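Local coordinates for protein rusticyanin (Thiobacillus ferrooxidans, PDB 2CAK) that carries electrons from cytochrome c552 to the A-type oxidase in the periplasm, using a single bound copper ion, at residues His84-Thr89 and Thr122-His127; Val97-Asp102 and Gly141-Gly146. One frame throughout, in Å; residues are numbered along the deposited sequence.

Contact 1 of 2, residues His84-Thr89 and Thr122-His127. Unlike the reference sequence in segment 122-127: Asn123 (reference Asp). With CU1 (copper (I) ion), chain B.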
ATOM      1  N   HIS A  84      -6.215  -7.201   5.287  1.00 11.76           N
ATOM      2  CA  HIS A  84      -4.838  -6.941   4.888  1.00 10.17           C
ATOM      3  C   HIS A  84      -4.302  -5.680   5.526  1.00 10.49           C
ATOM      4  O   HIS A  84      -5.040  -4.746   5.857  1.00 12.88           O
ATOM      5  CB  HIS A  84      -4.829  -6.758   3.359  1.00 11.03           C
ATOM      6  CG  HIS A  84      -5.288  -7.916   2.549  1.00 10.74           C
ATOM      7  ND1 HIS A  84      -4.547  -9.051   2.292  1.00 11.46           N
ATOM      8  CD2 HIS A  84      -6.462  -8.052   1.874  1.00 11.79           C
ATOM      9  CE1 HIS A  84      -5.273  -9.815   1.498  1.00 12.55           C
ATOM     10  NE2 HIS A  84      -6.466  -9.256   1.224  1.00 11.92           N
ATOM     11  N   SER A  85      -2.987  -5.627   5.646  1.00 10.89           N
ATOM     12  CA  SER A  85      -2.309  -4.423   6.132  1.00 10.77           C
ATOM     13  C   SER A  85      -1.391  -3.859   5.051  1.00 10.17           C
ATOM     14  O   SER A  85      -1.133  -4.500   4.030  1.00 11.61           O
ATOM     15  CB  SER A  85      -1.480  -4.685   7.397  1.00 11.57           C
ATOM     16  OG  SER A  85      -0.330  -5.474   7.148  1.00 12.96           O
ATOM     17  N   PHE A  86      -0.874  -2.664   5.253  1.00 10.04           N
ATOM     18  CA  PHE A  86       0.086  -2.000   4.378  1.00  9.61           C
ATOM     19  C   PHE A  86       1.185  -1.423   5.278  1.00 10.65           C
ATOM     20  O   PHE A  86       0.960  -0.434   5.974  1.00 11.59           O
ATOM     21  CB  PHE A  86      -0.594  -0.901   3.559  1.00 11.66           C
ATOM     22  CG  PHE A  86       0.292  -0.217   2.538  1.00 11.02           C
ATOM     23  CD1 PHE A  86       0.223  -0.586   1.191  1.00 13.50           C
ATOM     24  CD2 PHE A  86       1.182   0.770   2.850  1.00 12.70           C
ATOM     25  CE1 PHE A  86       1.026   0.011   0.255  1.00 14.40           C
ATOM     26  CE2 PHE A  86       1.979   1.330   1.884  1.00 14.87           C
ATOM     27  CZ  PHE A  86       1.925   1.000   0.576  1.00 14.56           C
ATOM     28  N   ASP A  87       2.347  -2.038   5.274  1.00 10.14           N
ATOM     29  CA  ASP A  87       3.429  -1.668   6.177  1.00 10.48           C
ATOM     30  C   ASP A  87       4.726  -1.483   5.391  1.00 11.07           C
ATOM     31  O   ASP A  87       5.074  -2.326   4.541  1.00 13.91           O
ATOM     32  CB  ASP A  87       3.631  -2.761   7.244  1.00 11.82           C
ATOM     33  CG  ASP A  87       2.385  -2.850   8.104  1.00 11.85           C
ATOM     34  OD1 ASP A  87       2.082  -1.846   8.796  1.00 13.37           O
ATOM     35  OD2 ASP A  87       1.685  -3.847   8.053  1.00 14.78           O
ATOM     36  N   ILE A  88       5.477  -0.433   5.711  1.00 11.13           N
ATOM     37  CA  ILE A  88       6.745  -0.139   5.021  1.00 11.11           C
ATOM     38  C   ILE A  88       7.910  -0.531   5.922  1.00 11.47           C
ATOM     39  O   ILE A  88       7.962  -0.147   7.103  1.00 13.91           O
ATOM     40  CB  ILE A  88       6.793   1.339   4.617  1.00 12.19           C
ATOM     41  CG1 ILE A  88       5.608   1.735   3.729  1.00 13.94           C
ATOM     42  CG2 ILE A  88       8.115   1.671   3.960  1.00 14.67           C
ATOM     43  CD1 ILE A  88       5.427   3.238   3.530  1.00 18.40           C
ATOM     44  N   THR A  89       8.838  -1.300   5.370  1.00 12.19           N
ATOM     45  CA  THR A  89      10.013  -1.796   6.056  1.00 12.55           C
ATOM     46  C   THR A  89      11.260  -1.653   5.202  1.00 12.30           C
ATOM     47  O   THR A  89      11.112  -1.487   3.988  1.00 13.87           O
ATOM     48  CB  THR A  89       9.778  -3.262   6.444  1.00 13.89           C
ATOM     49  OG1 THR A  89      10.896  -3.814   7.143  1.00 16.00           O
ATOM     50  CG2 THR A  89       9.503  -4.126   5.209  1.00 16.47           C
ATOM     51  N   THR A 122      -7.736   4.133   5.135  1.00 10.38           N
ATOM     52  CA  THR A 122      -7.036   5.031   6.013  1.00  9.88           C
ATOM     53  C   THR A 122      -6.006   5.845   5.230  1.00 10.19           C
ATOM     54  O   THR A 122      -5.634   5.501   4.101  1.00 12.19           O
ATOM     55  CB  THR A 122      -6.373   4.234   7.161  1.00 11.57           C
ATOM     56  OG1 THR A 122      -5.973   5.183   8.187  1.00 14.06           O
ATOM     57  CG2 THR A 122      -5.208   3.423   6.703  1.00 14.02           C
ATOM     58  N   ASN A 123      -5.586   6.930   5.891  1.00 10.74           N
ATOM     59  CA  ASN A 123      -4.559   7.805   5.347  1.00 11.27           C
ATOM     60  C   ASN A 123      -3.445   7.952   6.379  1.00 11.89           C
ATOM     61  O   ASN A 123      -3.712   8.090   7.590  1.00 14.36           O
ATOM     62  CB  ASN A 123      -5.133   9.199   5.113  1.00 14.16           C
ATOM     63  CG  ASN A 123      -6.115   9.218   3.981  1.00 18.51           C
ATOM     64  OD1 ASN A 123      -7.324   9.363   4.202  1.00 32.80           O
ATOM     65  ND2 ASN A 123      -5.567   9.227   2.817  1.00 25.62           N
ATOM     66  N   PHE A 124      -2.206   7.979   5.903  1.00 11.43           N
ATOM     67  CA  PHE A 124      -1.074   8.299   6.790  1.00 11.47           C
ATOM     68  C   PHE A 124      -0.031   9.053   5.960  1.00 11.23           C
ATOM     69  O   PHE A 124      -0.006   9.010   4.739  1.00 13.18           O
ATOM     70  CB  PHE A 124      -0.482   7.080   7.511  1.00 13.32           C
ATOM     71  CG  PHE A 124       0.163   6.042   6.599  1.00 12.74           C
ATOM     72  CD1 PHE A 124       1.510   6.110   6.254  1.00 14.37           C
ATOM     73  CD2 PHE A 124      -0.564   4.979   6.091  1.00 15.25           C
ATOM     74  CE1 PHE A 124       2.096   5.185   5.414  1.00 15.08           C
ATOM     75  CE2 PHE A 124       0.045   4.025   5.294  1.00 16.78           C
ATOM     76  CZ  PHE A 124       1.381   4.108   4.945  1.00 15.61           C
ATOM     77  N   THR A 125       0.840   9.778   6.663  1.00 11.87           N
ATOM     78  CA  THR A 125       1.896  10.545   6.037  1.00 11.53           C
ATOM     79  C   THR A 125       3.257   9.928   6.324  1.00 11.68           C
ATOM     80  O   THR A 125       3.448   9.219   7.345  1.00 14.57           O
ATOM     81  CB  THR A 125       1.823  12.020   6.487  1.00 17.59           C
ATOM     82  OG1 THR A 125       2.674  12.797   5.642  1.00 29.65           O
ATOM     83  CG2 THR A 125       2.389  12.193   7.851  1.00 25.37           C
ATOM     84  N   TRP A 126       4.200  10.111   5.438  1.00 10.86           N
ATOM     85  CA  TRP A 126       5.524   9.518   5.546  1.00 10.72           C
ATOM     86  C   TRP A 126       6.542  10.497   4.995  1.00 11.24           C
ATOM     87  O   TRP A 126       6.319  11.080   3.918  1.00 12.79           O
ATOM     88  CB  TRP A 126       5.530   8.220   4.735  1.00 11.67           C
ATOM     89  CG  TRP A 126       6.789   7.426   4.746  1.00 12.06           C
ATOM     90  CD1 TRP A 126       7.684   7.234   5.751  1.00 13.59           C
ATOM     91  CD2 TRP A 126       7.296   6.685   3.611  1.00 11.82           C
ATOM     92  NE1 TRP A 126       8.705   6.428   5.327  1.00 14.96           N
ATOM     93  CE2 TRP A 126       8.492   6.072   4.000  1.00 13.90           C
ATOM     94  CE3 TRP A 126       6.875   6.465   2.298  1.00 14.04           C
ATOM     95  CZ2 TRP A 126       9.269   5.267   3.151  1.00 14.55           C
ATOM     96  CZ3 TRP A 126       7.633   5.673   1.434  1.00 15.59           C
ATOM     97  CH2 TRP A 126       8.818   5.084   1.869  1.00 17.41           C
ATOM     98  N   HIS A 127       7.650  10.692   5.699  1.00 11.45           N
ATOM     99  CA  HIS A 127       8.738  11.554   5.287  1.00 12.96           C
ATOM    100  C   HIS A 127      10.024  10.738   5.217  1.00 14.21           C
ATOM    101  O   HIS A 127      10.817  10.746   6.160  1.00 18.23           O
ATOM    102  CB  HIS A 127       8.927  12.703   6.275  1.00 14.99           C
ATOM    103  CG  HIS A 127       7.823  13.699   6.325  1.00 15.71           C
ATOM    104  ND1 HIS A 127       7.854  14.829   5.549  1.00 19.51           N
ATOM    105  CD2 HIS A 127       6.661  13.752   7.008  1.00 17.59           C
ATOM    106  CE1 HIS A 127       6.758  15.567   5.754  1.00 21.22           C
ATOM    107  NE2 HIS A 127       6.025  14.935   6.631  1.00 19.95           N
TER
HETATM  108 CU   CU1 B 156      -2.681  -9.606   2.963  1.00 13.41          CU

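Contact 2 of 2, residues Val97-Asp102 and Gly141-Gly146. With CU1 (copper (I) ion), chain B.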
ATOM      1  N   VAL A  97       6.809 -16.856   6.312  1.00 17.00           N
ATOM      2  CA  VAL A  97       5.360 -16.918   6.527  1.00 16.52           C
ATOM      3  C   VAL A  97       4.939 -15.943   7.614  1.00 15.82           C
ATOM      4  O   VAL A  97       3.909 -15.303   7.492  1.00 16.97           O
ATOM      5  CB  VAL A  97       4.899 -18.363   6.748  1.00 19.53           C
ATOM      6  CG1 VAL A  97       3.463 -18.448   7.260  1.00 27.52           C
ATOM      7  CG2 VAL A  97       5.033 -19.144   5.453  1.00 27.94           C
ATOM      8  N   MET A  98       5.728 -15.830   8.676  1.00 17.14           N
ATOM      9  CA  MET A  98       5.599 -14.801   9.681  1.00 17.66           C
ATOM     10  C   MET A  98       6.777 -13.855   9.532  1.00 18.15           C
ATOM     11  O   MET A  98       7.811 -14.129  10.110  1.00 21.85           O
ATOM     12  CB  MET A  98       5.605 -15.455  11.074  1.00 23.12           C
ATOM     13  CG  MET A  98       4.443 -16.424  11.236  1.00 25.35           C
ATOM     14  SD  MET A  98       3.243 -15.744  12.298  1.00 37.89           S
ATOM     15  CE  MET A  98       1.998 -16.898  12.639  1.00 33.39           C
ATOM     16  N   PRO A  99       6.613 -12.842   8.694  1.00 19.25           N
ATOM     17  CA  PRO A  99       7.804 -12.105   8.361  1.00 22.69           C
ATOM     18  C   PRO A  99       8.345 -11.247   9.487  1.00 18.79           C
ATOM     19  O   PRO A  99       7.621 -10.615  10.219  1.00 17.73           O
ATOM     20  CB  PRO A  99       7.353 -11.261   7.167  1.00 26.00           C
ATOM     21  CG  PRO A  99       5.893 -11.363   7.025  1.00 26.89           C
ATOM     22  CD  PRO A  99       5.412 -12.455   7.922  1.00 20.82           C
ATOM     23  N   VAL A 100       9.672 -11.157   9.592  1.00 20.56           N
ATOM     24  CA  VAL A 100      10.401 -10.313  10.551  1.00 18.94           C
ATOM     25  C   VAL A 100      10.673  -9.009   9.823  1.00 16.13           C
ATOM     26  O   VAL A 100      11.535  -8.974   8.935  1.00 22.02           O
ATOM     27  CB  VAL A 100      11.688 -11.001  11.071  1.00 25.70           C
ATOM     28  N   ILE A 101       9.921  -7.958  10.143  1.00 16.46           N
ATOM     29  CA  ILE A 101      10.015  -6.725   9.332  1.00 14.85           C
ATOM     30  C   ILE A 101      10.283  -5.510  10.202  1.00 15.28           C
ATOM     31  O   ILE A 101      10.324  -4.360   9.730  1.00 16.29           O
ATOM     32  CB  ILE A 101       8.760  -6.490   8.478  1.00 15.95           C
ATOM     33  CG1 ILE A 101       7.467  -6.365   9.276  1.00 18.56           C
ATOM     34  CG2 ILE A 101       8.614  -7.544   7.415  1.00 20.31           C
ATOM     35  CD1 ILE A 101       6.296  -5.831   8.437  1.00 23.38           C
ATOM     36  N   ASP A 102      10.466  -5.701  11.499  1.00 17.42           N
ATOM     37  CA  ASP A 102      10.740  -4.585  12.363  1.00 19.12           C
ATOM     38  C   ASP A 102      12.124  -4.016  12.118  1.00 18.34           C
ATOM     39  O   ASP A 102      13.053  -4.768  11.880  1.00 24.19           O
ATOM     40  CB  ASP A 102      10.660  -5.022  13.839  1.00 23.54           C
ATOM     41  CG  ASP A 102       9.411  -5.807  14.108  1.00 29.64           C
ATOM     42  OD1 ASP A 102       8.424  -5.073  14.296  1.00 43.64           O
ATOM     43  OD2 ASP A 102       9.503  -7.066  14.201  1.00 40.50           O
ATOM     44  N   GLY A 141       1.612 -15.568   5.669  1.00 15.61           N
ATOM     45  CA  GLY A 141       1.646 -16.161   4.365  1.00 16.73           C
ATOM     46  C   GLY A 141       1.559 -15.212   3.202  1.00 15.00           C
ATOM     47  O   GLY A 141       1.928 -15.578   2.091  1.00 17.62           O
ATOM     48  N   HIS A 142       1.021 -13.992   3.378  1.00 14.24           N
ATOM     49  CA  HIS A 142       0.722 -13.183   2.215  1.00 13.42           C
ATOM     50  C   HIS A 142       1.989 -12.615   1.566  1.00 13.53           C
ATOM     51  O   HIS A 142       2.096 -12.707   0.331  1.00 15.27           O
ATOM     52  CB  HIS A 142      -0.262 -12.063   2.586  1.00 13.24           C
ATOM     53  CG  HIS A 142      -1.668 -12.552   2.778  1.00 13.31           C
ATOM     54  ND1 HIS A 142      -2.736 -11.681   2.851  1.00 13.01           N
ATOM     55  CD2 HIS A 142      -2.135 -13.828   2.905  1.00 16.32           C
ATOM     56  CE1 HIS A 142      -3.813 -12.453   3.025  1.00 14.75           C
ATOM     57  NE2 HIS A 142      -3.489 -13.751   3.060  1.00 16.44           N
ATOM     58  N   ALA A 143       2.888 -12.022   2.342  1.00 13.75           N
ATOM     59  CA  ALA A 143       4.153 -11.579   1.773  1.00 14.04           C
ATOM     60  C   ALA A 143       4.964 -12.704   1.119  1.00 14.82           C
ATOM     61  O   ALA A 143       5.609 -12.473   0.089  1.00 16.01           O
ATOM     62  CB  ALA A 143       4.965 -10.791   2.805  1.00 15.03           C
ATOM     63  N   ALA A 144       4.941 -13.850   1.766  1.00 15.56           N
ATOM     64  CA  ALA A 144       5.655 -15.016   1.248  1.00 16.32           C
ATOM     65  C   ALA A 144       5.139 -15.463  -0.105  1.00 17.93           C
ATOM     66  O   ALA A 144       5.859 -16.086  -0.892  1.00 24.30           O
ATOM     67  CB  ALA A 144       5.568 -16.150   2.253  1.00 18.74           C
ATOM     68  N   THR A 145       3.869 -15.186  -0.360  1.00 16.76           N
ATOM     69  CA  THR A 145       3.254 -15.591  -1.589  1.00 18.08           C
ATOM     70  C   THR A 145       3.104 -14.435  -2.554  1.00 19.17           C
ATOM     71  O   THR A 145       2.346 -14.591  -3.529  1.00 25.76           O
ATOM     72  CB  THR A 145       1.908 -16.296  -1.285  1.00 24.67           C
ATOM     73  OG1 THR A 145       1.069 -15.499  -0.477  1.00 34.19           O
ATOM     74  CG2 THR A 145       2.188 -17.498  -0.403  1.00 30.48           C
ATOM     75  N   GLY A 146       3.767 -13.292  -2.346  1.00 17.11           N
ATOM     76  CA  GLY A 146       3.871 -12.237  -3.329  1.00 16.83           C
ATOM     77  C   GLY A 146       3.209 -10.910  -3.030  1.00 14.71           C
ATOM     78  O   GLY A 146       3.307 -10.023  -3.883  1.00 17.39           O
TER
HETATM   79 CU   CU1 B 156      -2.681  -9.606   2.963  1.00 13.41          CU

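Contact 1 of 2, residues His84-Thr89 and Thr122-His127
Ile88 reaches across to Trp126 in the one CH-pi contact between the segments: its CD1 stands over a face of the indole, 3.8 Å from the centroid of the six-membered ring and 13° off the ring normal. The branched side chain makes double use of this flat partner, since CG2 also meets the benzene part, 3.9 Å from Trp126 CZ2. CG1 of Ile88 is anti to the carbonyl carbon and the chain runs on extended (chi2 168°), which carries CD1 to the indole. Replacing Trp126 by an alanine is likely to open a gap beside Ile88, leaving CD1 and CG2 without the broad surface they rest against.

The remaining contacts are apolar and involve the Phe124 ring, which is met at its edge. Phe86 CD2 lies in the plane of that ring, 3.9 Å from Phe124 CZ, while Ile88 CD1 comes near the same plane at 4.3 Å from Phe124 CE1. Large hydrophobic residues suit these places because the backbones stand well separated, the CA atoms of Ile88 and Trp126 being 9.7 Å apart.

No hydrogen bond crosses between the segments; inside 84-89, Ser85 OG donates to Asp87 OD2 at 2.7 Å, and His84 ND1 binds the copper ion at 2.1 Å. Strands 87-89 and 119-126 belong to the two facing sheets, and apolar side chains of both segments form part of the core between them, the arrangement of the cupredoxin beta-sandwich, here running up to a ligand of the blue copper site.

Contact 2 of 2, residues Val97-Asp102 and Gly141-Gly146
Gly141, without any side chain, is at the centre of this contact: its N donates to Val97 O at 2.9 Å, the one hydrogen bond between two segments that otherwise meet through small apolar groups. The N-H points at the oxygen with an angle of 151° and arrives in the carbonyl plane, on a lone pair. Glycine suits this place because, at a phi of 94°, any CB would collide with the carbonyl O of the residue before it. Val97 also lies against the glycine with one branch; CG1, anti to the backbone N (chi1 168°), comes 3.8 Å from Gly141 N.

Segment 141-146 is part of the loop between strands 131-136 and 148-153, the ligand loop of cupredoxins, where Cys137, His142 and Met147 follow one another to the copper. His142 ND1 binds the ion at 2.1 Å, with the CB of the residue directed away from segment 97-102, and its ring meets that of Phe50 edge-to-face.

Further round the turn, Ala143 and Ala144 direct their methyls toward segment 97-102. Ala144 CB lies 4.4 Å from Val97 CG2, and Ala143 CB is equally far from Pro99 CG.

Overall arrangement
Contact 1 belongs to the interior of the sandwich, about 7 Å from the centre of the chain to the centre of the contact, whereas contact 2 joins two surface loops about 15 Å from it. Their own centres are about 16 Å apart, yet each supplies a histidine to the same copper ion, and His84 ND1 and His142 ND1 lie 3.2 Å from one another. Cys137 and Met147 complete the metal site. Away from the copper, segments 84-89 and 97-102 also meet directly: Thr89 OG1 and Ile101 O are 2.7 Å apart, probably hydrogen-bonded, and Asp87 CB packs against Ile101 CD1. Along the sequence the four segments alternate between the two contacts.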